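PDB 6UM4: malate dehydrogenase from Naegleria fowleri, which probably catalyses the reversible, NAD-dependent oxidation of malate to oxaloacetate. Local coordinates for residues Glu144-Lys147 with Met148-Asp152; Met356-Ser360 with Arg361-Gly365; Leu390-Ser394 with Phe395-Arg399. All coordinates share one frame; numbering follows the deposited sequence.

Contact 1 (Glu144-Lys147 with Met148-Asp152); sequences EGVK and MELDD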
loop_
_atom_site.group_PDB
_atom_site.type_symbol
_atom_site.label_atom_id
_atom_site.label_comp_id
_atom_site.label_asym_id
_atom_site.label_seq_id
_atom_site.Cartn_x
_atom_site.Cartn_y
_atom_site.Cartn_z
ATOM N N GLU A 144 0.214 -0.710 -18.651
ATOM C CA GLU A 144 -0.363 0.620 -18.849
ATOM C C GLU A 144 -1.409 0.920 -17.780
ATOM O O GLU A 144 -1.579 2.075 -17.374
ATOM C CB GLU A 144 -0.981 0.738 -20.239
ATOM C CG GLU A 144 -0.052 0.372 -21.368
ATOM C CD GLU A 144 0.619 1.573 -21.999
ATOM O OE1 GLU A 144 0.915 2.548 -21.272
ATOM O OE2 GLU A 144 0.865 1.527 -23.227
ATOM N N GLY A 145 -2.160 -0.100 -17.357
ATOM C CA GLY A 145 -3.097 0.090 -16.258
ATOM C C GLY A 145 -2.402 0.439 -14.956
ATOM O O GLY A 145 -2.928 1.198 -14.134
ATOM N N VAL A 146 -1.236 -0.157 -14.721
ATOM C CA VAL A 146 -0.478 0.174 -13.522
ATOM C C VAL A 146 -0.106 1.647 -13.537
ATOM O O VAL A 146 -0.200 2.342 -12.518
ATOM C CB VAL A 146 0.767 -0.734 -13.414
ATOM C CG1 VAL A 146 1.665 -0.300 -12.249
ATOM C CG2 VAL A 146 0.327 -2.186 -13.225
ATOM N N LYS A 147 0.361 2.141 -14.683
ATOM C CA LYS A 147 0.729 3.547 -14.760
ATOM C C LYS A 147 -0.483 4.431 -14.504
ATOM O O LYS A 147 -0.414 5.399 -13.739
ATOM C CB LYS A 147 1.365 3.848 -16.115
ATOM C CG LYS A 147 1.719 5.308 -16.305
ATOM C CD LYS A 147 2.361 5.541 -17.646
ATOM C CE LYS A 147 2.666 7.005 -17.849
ATOM N NZ LYS A 147 1.427 7.843 -17.809
ATOM N N MET A 148 -1.618 4.063 -15.084
ATOM C CA MET A 148 -2.843 4.828 -14.880
ATOM C C MET A 148 -3.196 4.926 -13.401
ATOM O O MET A 148 -3.505 6.013 -12.899
ATOM C CB MET A 148 -3.982 4.185 -15.660
ATOM C CG MET A 148 -3.947 4.497 -17.135
ATOM S SD MET A 148 -5.338 3.768 -17.998
ATOM C CE MET A 148 -4.562 2.382 -18.791
ATOM N N GLU A 149 -3.127 3.804 -12.675
ATOM C CA GLU A 149 -3.491 3.842 -11.261
ATOM C C GLU A 149 -2.518 4.700 -10.475
ATOM O O GLU A 149 -2.926 5.469 -9.601
ATOM C CB GLU A 149 -3.547 2.431 -10.685
ATOM C CG GLU A 149 -4.742 1.614 -11.148
ATOM C CD GLU A 149 -5.266 0.657 -10.062
ATOM O OE1 GLU A 149 -4.956 -0.556 -10.158
ATOM O OE2 GLU A 149 -5.948 1.119 -9.100
ATOM N N LEU A 150 -1.228 4.594 -10.784
ATOM C CA LEU A 150 -0.237 5.406 -10.096
ATOM C C LEU A 150 -0.408 6.889 -10.394
ATOM O O LEU A 150 -0.296 7.720 -9.486
ATOM C CB LEU A 150 1.160 4.955 -10.498
ATOM C CG LEU A 150 1.720 3.724 -9.796
ATOM C CD1 LEU A 150 3.018 3.299 -10.480
ATOM C CD2 LEU A 150 1.946 4.033 -8.334
ATOM N N ASP A 151 -0.643 7.248 -11.666
ATOM C CA ASP A 151 -0.949 8.645 -11.981
ATOM C C ASP A 151 -2.130 9.145 -11.167
ATOM O O ASP A 151 -2.083 10.247 -10.608
ATOM C CB ASP A 151 -1.233 8.808 -13.474
ATOM C CG ASP A 151 0.019 8.676 -14.317
ATOM O OD1 ASP A 151 1.113 9.008 -13.796
ATOM O OD2 ASP A 151 -0.096 8.225 -15.479
ATOM N N ASP A 152 -3.182 8.329 -11.058
ATOM C CA ASP A 152 -4.375 8.675 -10.292
ATOM C C ASP A 152 -4.113 8.772 -8.801
ATOM O O ASP A 152 -5.017 9.176 -8.062
ATOM C CB ASP A 152 -5.470 7.636 -10.530
ATOM C CG ASP A 152 -5.941 7.633 -11.959
ATOM O OD1 ASP A 152 -5.628 8.614 -12.659
ATOM O OD2 ASP A 152 -6.625 6.685 -12.386
HETATM O O HOH W 1 2.825 9.925 -15.730
#
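E144 receives M148 twice over: its carbonyl O takes the M148 N-H in one of four successive i to i+4 bonds that span the contact, and the M148 methyl folds back onto the same turn. The thioether chain runs extended to SD and bends only at its last torsion (chi3 -104°), which brings CE to 3.3 Å from E144 O and 4.2 Å from E144 CB. G145 O accepts from E149 N. V146 adds a light apolar touch, CG1 to L150 CD1 at 4.2 Å, and its O accepts from L150 N. K147 carries the polar part: its O accepts from D151 N at 2.8 Å, and its side chain stays extended to CE and turns at chi4 (-61°), bringing NZ 2.8 Å from D151 OD2 in a salt bridge through the syn lone pair. A water bridges the two groups, donating to D151 OD1 and weakly accepting from K147 NZ. Helix 140-151, the crossover of the beta-alpha-beta unit between strands 129-134 and 158-164, lays V146 and L150 on L114 of helix 108-118 and on L133 and L131 of strand 129-134, and K147 and D151 on I161 of strand 158-164, while E149 makes a salt bridge to R327 of the second subunit.

Contact 2 (Met356-Ser360 with Arg361-Gly365); sequences MAIPS and RGQYG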
loop_
_atom_site.group_PDB
_atom_site.type_symbol
_atom_site.label_atom_id
_atom_site.label_comp_id
_atom_site.label_asym_id
_atom_site.label_seq_id
_atom_site.Cartn_x
_atom_site.Cartn_y
_atom_site.Cartn_z
ATOM N N MET A 356 19.320 -9.069 6.413
ATOM C CA MET A 356 19.540 -8.953 4.981
ATOM C C MET A 356 20.385 -10.143 4.555
ATOM O O MET A 356 21.283 -10.551 5.296
ATOM C CB MET A 356 20.284 -7.652 4.624
ATOM C CG MET A 356 19.525 -6.349 4.998
ATOM S SD MET A 356 20.558 -4.865 4.804
ATOM C CE MET A 356 20.497 -4.615 3.024
ATOM N N ALA A 357 20.088 -10.712 3.380
ATOM C CA ALA A 357 20.934 -11.730 2.752
ATOM C C ALA A 357 22.021 -11.034 1.941
ATOM O O ALA A 357 21.729 -10.397 0.921
ATOM C CB ALA A 357 20.106 -12.653 1.862
ATOM N N ILE A 358 23.273 -11.185 2.362
ATOM C CA ILE A 358 24.359 -10.352 1.847
ATOM C C ILE A 358 25.491 -11.261 1.373
ATOM O O ILE A 358 25.554 -12.443 1.753
ATOM C CB ILE A 358 24.849 -9.351 2.921
ATOM C CG1 ILE A 358 25.623 -10.102 4.015
ATOM C CG2 ILE A 358 23.654 -8.632 3.576
ATOM C CD1 ILE A 358 26.132 -9.224 5.135
ATOM N N PRO A 359 26.393 -10.757 0.520
ATOM C CA PRO A 359 27.556 -11.574 0.142
ATOM C C PRO A 359 28.395 -11.908 1.362
ATOM O O PRO A 359 28.775 -11.030 2.145
ATOM C CB PRO A 359 28.330 -10.686 -0.849
ATOM C CG PRO A 359 27.864 -9.292 -0.556
ATOM C CD PRO A 359 26.401 -9.455 -0.170
ATOM N N SER A 360 28.694 -13.187 1.516
ATOM C CA SER A 360 29.543 -13.609 2.619
ATOM C C SER A 360 30.996 -13.221 2.355
ATOM O O SER A 360 31.588 -13.612 1.339
ATOM C CB SER A 360 29.425 -15.113 2.822
ATOM O OG SER A 360 30.383 -15.551 3.757
ATOM N N ARG A 361 31.563 -12.429 3.263
ATOM C CA ARG A 361 33.002 -12.246 3.371
ATOM C C ARG A 361 33.591 -13.085 4.506
ATOM O O ARG A 361 34.612 -12.716 5.095
ATOM C CB ARG A 361 33.335 -10.766 3.566
ATOM C CG ARG A 361 32.743 -9.815 2.504
ATOM C CD ARG A 361 33.396 -10.020 1.128
ATOM N NE ARG A 361 32.951 -9.037 0.131
ATOM C CZ ARG A 361 33.450 -8.922 -1.101
ATOM N NH1 ARG A 361 34.530 -9.602 -1.453
ATOM N NH2 ARG A 361 32.966 -8.007 -1.931
ATOM N N GLY A 362 32.953 -14.204 4.841
ATOM C CA GLY A 362 33.431 -15.061 5.910
ATOM C C GLY A 362 33.014 -14.674 7.307
ATOM O O GLY A 362 33.546 -15.239 8.262
ATOM N N GLN A 363 32.063 -13.750 7.461
ATOM C CA GLN A 363 31.533 -13.427 8.778
ATOM C C GLN A 363 31.074 -14.690 9.488
ATOM O O GLN A 363 30.426 -15.550 8.887
ATOM C CB GLN A 363 30.361 -12.443 8.656
ATOM C CG GLN A 363 30.715 -11.063 8.099
ATOM C CD GLN A 363 30.545 -10.965 6.599
ATOM O OE1 GLN A 363 30.574 -11.971 5.893
ATOM N NE2 GLN A 363 30.299 -9.743 6.106
ATOM N N TYR A 364 31.446 -14.811 10.761
ATOM C CA TYR A 364 31.104 -15.974 11.581
ATOM C C TYR A 364 31.548 -17.294 10.935
ATOM O O TYR A 364 30.956 -18.351 11.162
ATOM C CB TYR A 364 29.605 -15.958 11.926
ATOM C CG TYR A 364 29.315 -14.763 12.813
ATOM C CD1 TYR A 364 29.663 -14.785 14.159
ATOM C CD2 TYR A 364 28.770 -13.599 12.300
ATOM C CE1 TYR A 364 29.454 -13.693 14.978
ATOM C CE2 TYR A 364 28.555 -12.494 13.109
ATOM C CZ TYR A 364 28.894 -12.551 14.449
ATOM O OH TYR A 364 28.702 -11.462 15.273
ATOM N N GLY A 365 32.586 -17.239 10.100
ATOM C CA GLY A 365 33.109 -18.422 9.444
ATOM C C GLY A 365 32.277 -18.948 8.301
ATOM O O GLY A 365 32.569 -20.037 7.792
HETATM O O HOH W 2 29.549 -8.773 3.314
#
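S360 and G362 hold the tight part of this turn: the G362 N-H points at S360 OG over 3.1 Å, at an N-H...O angle of 160°. With its OG anti to the backbone nitrogen (chi1 172°), S360 carries the hydroxyl beside its own carbonyl carbon, which sets it before the N-H of G362. The same oxygen is hydrogen-bonded to the carbonyl of P367, which ties the start of the loop to its later part. A second short link lies next to it. The Q363 side chain bends at chi2 (93°) and curls back, so that OE1 accepts the R361 N-H at 2.8 Å in a clearly bent bond, with the donor tilted from the amide carbonyl plane; that oxygen also comes within 3.8 Å of S360 C.

The serine bond, from OG to the N-H two residues on, makes an ST turn, and S360 OG and Q363 OE1 between them take the backbone N-H groups of G362 and R361. Strand 353-359 belongs to an antiparallel sheet with 371-380 and 383-386 in the alpha/beta C-terminal domain of the lactate/malate dehydrogenase family, and the residues beyond it form the connection to 371-380. G362 has a positive phi, readily taken by a residue without a side chain.

Packing is slacker towards I358, whose CD1 comes no closer to Q363 than 4.3 Å, at NE2. Between P359 and Q363 a water does the joining: it donates to P359 O at 2.7 Å and accepts from Q363 NE2 at 3.0 Å. On the exposed side, R361 lays its CB and CG alongside the S360 carbonyl group, while its guanidinium leaves the turn to form a salt bridge with E243.

Contact 3 (Leu390-Ser394 with Phe395-Arg399); sequences LPINS and FSADR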
loop_
_atom_site.group_PDB
_atom_site.type_symbol
_atom_site.label_atom_id
_atom_site.label_comp_id
_atom_site.label_asym_id
_atom_site.label_seq_id
_atom_site.Cartn_x
_atom_site.Cartn_y
_atom_site.Cartn_z
ATOM N N LEU A 390 29.241 -11.772 18.203
ATOM C CA LEU A 390 28.188 -12.582 18.788
ATOM C C LEU A 390 28.716 -13.983 19.078
ATOM O O LEU A 390 29.303 -14.613 18.195
ATOM C CB LEU A 390 26.980 -12.640 17.864
ATOM C CG LEU A 390 26.331 -11.296 17.530
ATOM C CD1 LEU A 390 25.229 -11.492 16.513
ATOM C CD2 LEU A 390 25.789 -10.642 18.796
ATOM N N PRO A 391 28.561 -14.486 20.305
ATOM C CA PRO A 391 28.924 -15.883 20.590
ATOM C C PRO A 391 27.869 -16.820 20.019
ATOM O O PRO A 391 26.683 -16.707 20.336
ATOM C CB PRO A 391 28.958 -15.934 22.123
ATOM C CG PRO A 391 27.986 -14.886 22.543
ATOM C CD PRO A 391 27.995 -13.802 21.479
ATOM N N ILE A 392 28.302 -17.743 19.167
ATOM C CA ILE A 392 27.402 -18.653 18.466
ATOM C C ILE A 392 27.406 -19.986 19.201
ATOM O O ILE A 392 28.415 -20.691 19.198
ATOM C CB ILE A 392 27.821 -18.834 17.001
ATOM C CG1 ILE A 392 27.890 -17.483 16.285
ATOM C CG2 ILE A 392 26.837 -19.723 16.278
ATOM C CD1 ILE A 392 26.601 -16.685 16.364
ATOM N N ASN A 393 26.281 -20.361 19.807
ATOM C CA ASN A 393 26.233 -21.649 20.482
ATOM C C ASN A 393 26.015 -22.791 19.495
ATOM O O ASN A 393 25.779 -22.597 18.302
ATOM C CB ASN A 393 25.138 -21.695 21.549
ATOM C CG ASN A 393 23.757 -21.368 21.010
ATOM O OD1 ASN A 393 23.298 -21.902 19.985
ATOM N ND2 ASN A 393 23.043 -20.544 21.767
ATOM N N SER A 394 26.069 -24.004 20.038
ATOM C CA SER A 394 26.049 -25.211 19.221
ATOM C C SER A 394 24.696 -25.417 18.555
ATOM O O SER A 394 24.624 -25.935 17.435
ATOM C CB SER A 394 26.412 -26.421 20.089
ATOM O OG SER A 394 25.912 -27.611 19.511
ATOM N N PHE A 395 23.608 -25.057 19.236
ATOM C CA PHE A 395 22.310 -25.150 18.582
ATOM C C PHE A 395 22.230 -24.184 17.413
ATOM O O PHE A 395 21.758 -24.547 16.329
ATOM C CB PHE A 395 21.179 -24.853 19.555
ATOM C CG PHE A 395 19.835 -24.816 18.899
ATOM C CD1 PHE A 395 19.291 -25.971 18.349
ATOM C CD2 PHE A 395 19.126 -23.630 18.795
ATOM C CE1 PHE A 395 18.050 -25.956 17.734
ATOM C CE2 PHE A 395 17.885 -23.609 18.187
ATOM C CZ PHE A 395 17.348 -24.767 17.644
ATOM N N SER A 396 22.705 -22.956 17.614
ATOM C CA SER A 396 22.735 -21.992 16.517
ATOM C C SER A 396 23.675 -22.449 15.407
ATOM O O SER A 396 23.347 -22.324 14.223
ATOM C CB SER A 396 23.141 -20.612 17.026
ATOM O OG SER A 396 22.150 -20.066 17.862
ATOM N N ALA A 397 24.873 -22.926 15.763
ATOM C CA ALA A 397 25.826 -23.320 14.726
ATOM C C ALA A 397 25.262 -24.431 13.854
ATOM O O ALA A 397 25.437 -24.420 12.631
ATOM C CB ALA A 397 27.156 -23.753 15.348
ATOM N N ASP A 398 24.587 -25.401 14.472
ATOM C CA ASP A 398 23.973 -26.489 13.718
ATOM C C ASP A 398 22.972 -25.959 12.708
ATOM O O ASP A 398 22.934 -26.403 11.555
ATOM C CB ASP A 398 23.262 -27.455 14.661
ATOM C CG ASP A 398 24.212 -28.314 15.473
ATOM O OD1 ASP A 398 25.452 -28.295 15.254
ATOM O OD2 ASP A 398 23.684 -29.010 16.360
ATOM N N ARG A 399 22.110 -25.050 13.147
ATOM C CA ARG A 399 21.038 -24.582 12.278
ATOM C C ARG A 399 21.610 -23.770 11.123
ATOM O O ARG A 399 21.279 -24.018 9.956
ATOM C CB ARG A 399 20.019 -23.767 13.084
ATOM C CG ARG A 399 19.180 -24.588 14.053
ATOM C CD ARG A 399 18.505 -25.721 13.307
ATOM N NE ARG A 399 17.545 -26.448 14.120
ATOM C CZ ARG A 399 16.247 -26.157 14.182
ATOM N NH1 ARG A 399 15.754 -25.140 13.484
ATOM N NH2 ARG A 399 15.444 -26.891 14.945
#
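N393 OD1 meets S396 N head-on, 2.7 Å away with an N-H...O angle of 164°, and the donor lies nearly along the amide C=O axis. The N393 side chain reaches it by placing CG between its own backbone N and carbonyl carbon (chi1 56°), which swings the amide over the opening turn. S396 OG also stands 3.0 Å from OD1, although where its proton goes is not settled, since the hydroxyl is hydrogen-bonded to Y285 OH as well and weakly to S289. One amide oxygen thus takes an N-H of the helix's first turn.

The next two N-H groups have regular partners. A397 N donates to N393 O at 2.7 Å, and D398 N to S394 O at 3.0 Å. The D398 carboxylate rests near the helix's N-terminal end, whose dipole would probably favour its negative charge. Apolar contact comes from I392, whose CG2 sits 3.9 Å from S396 CB and 4.1 Å from A397 CB. Farther along, R399 folds back against F395: its CG rides 4.0 Å above the ring plane, displaced toward the rim. N393 with S396 forms an asparagine N-cap at the start of helix 394-414 of the C-terminal domain.

How the contacts relate
Three ways of ordering a short piece of chain, within a helix, after a strand and at a helix start, appear here in series along the sequence. Contact 1 lies in the NAD-binding domain, in the crossover helix of its parallel sheet, and faces the second subunit. Contacts 2 and 3 belong to the alpha/beta C-terminal domain, across the chain's centre, with centres about 39 and 48 Å from that of contact 1. Those two are about 15 Å apart, centre to centre, and touch: Y364 OH is 3.0 Å from L390 N, a probable hydrogen bond. The loop after strand 353-359 is thereby joined to the approach to helix 394-414.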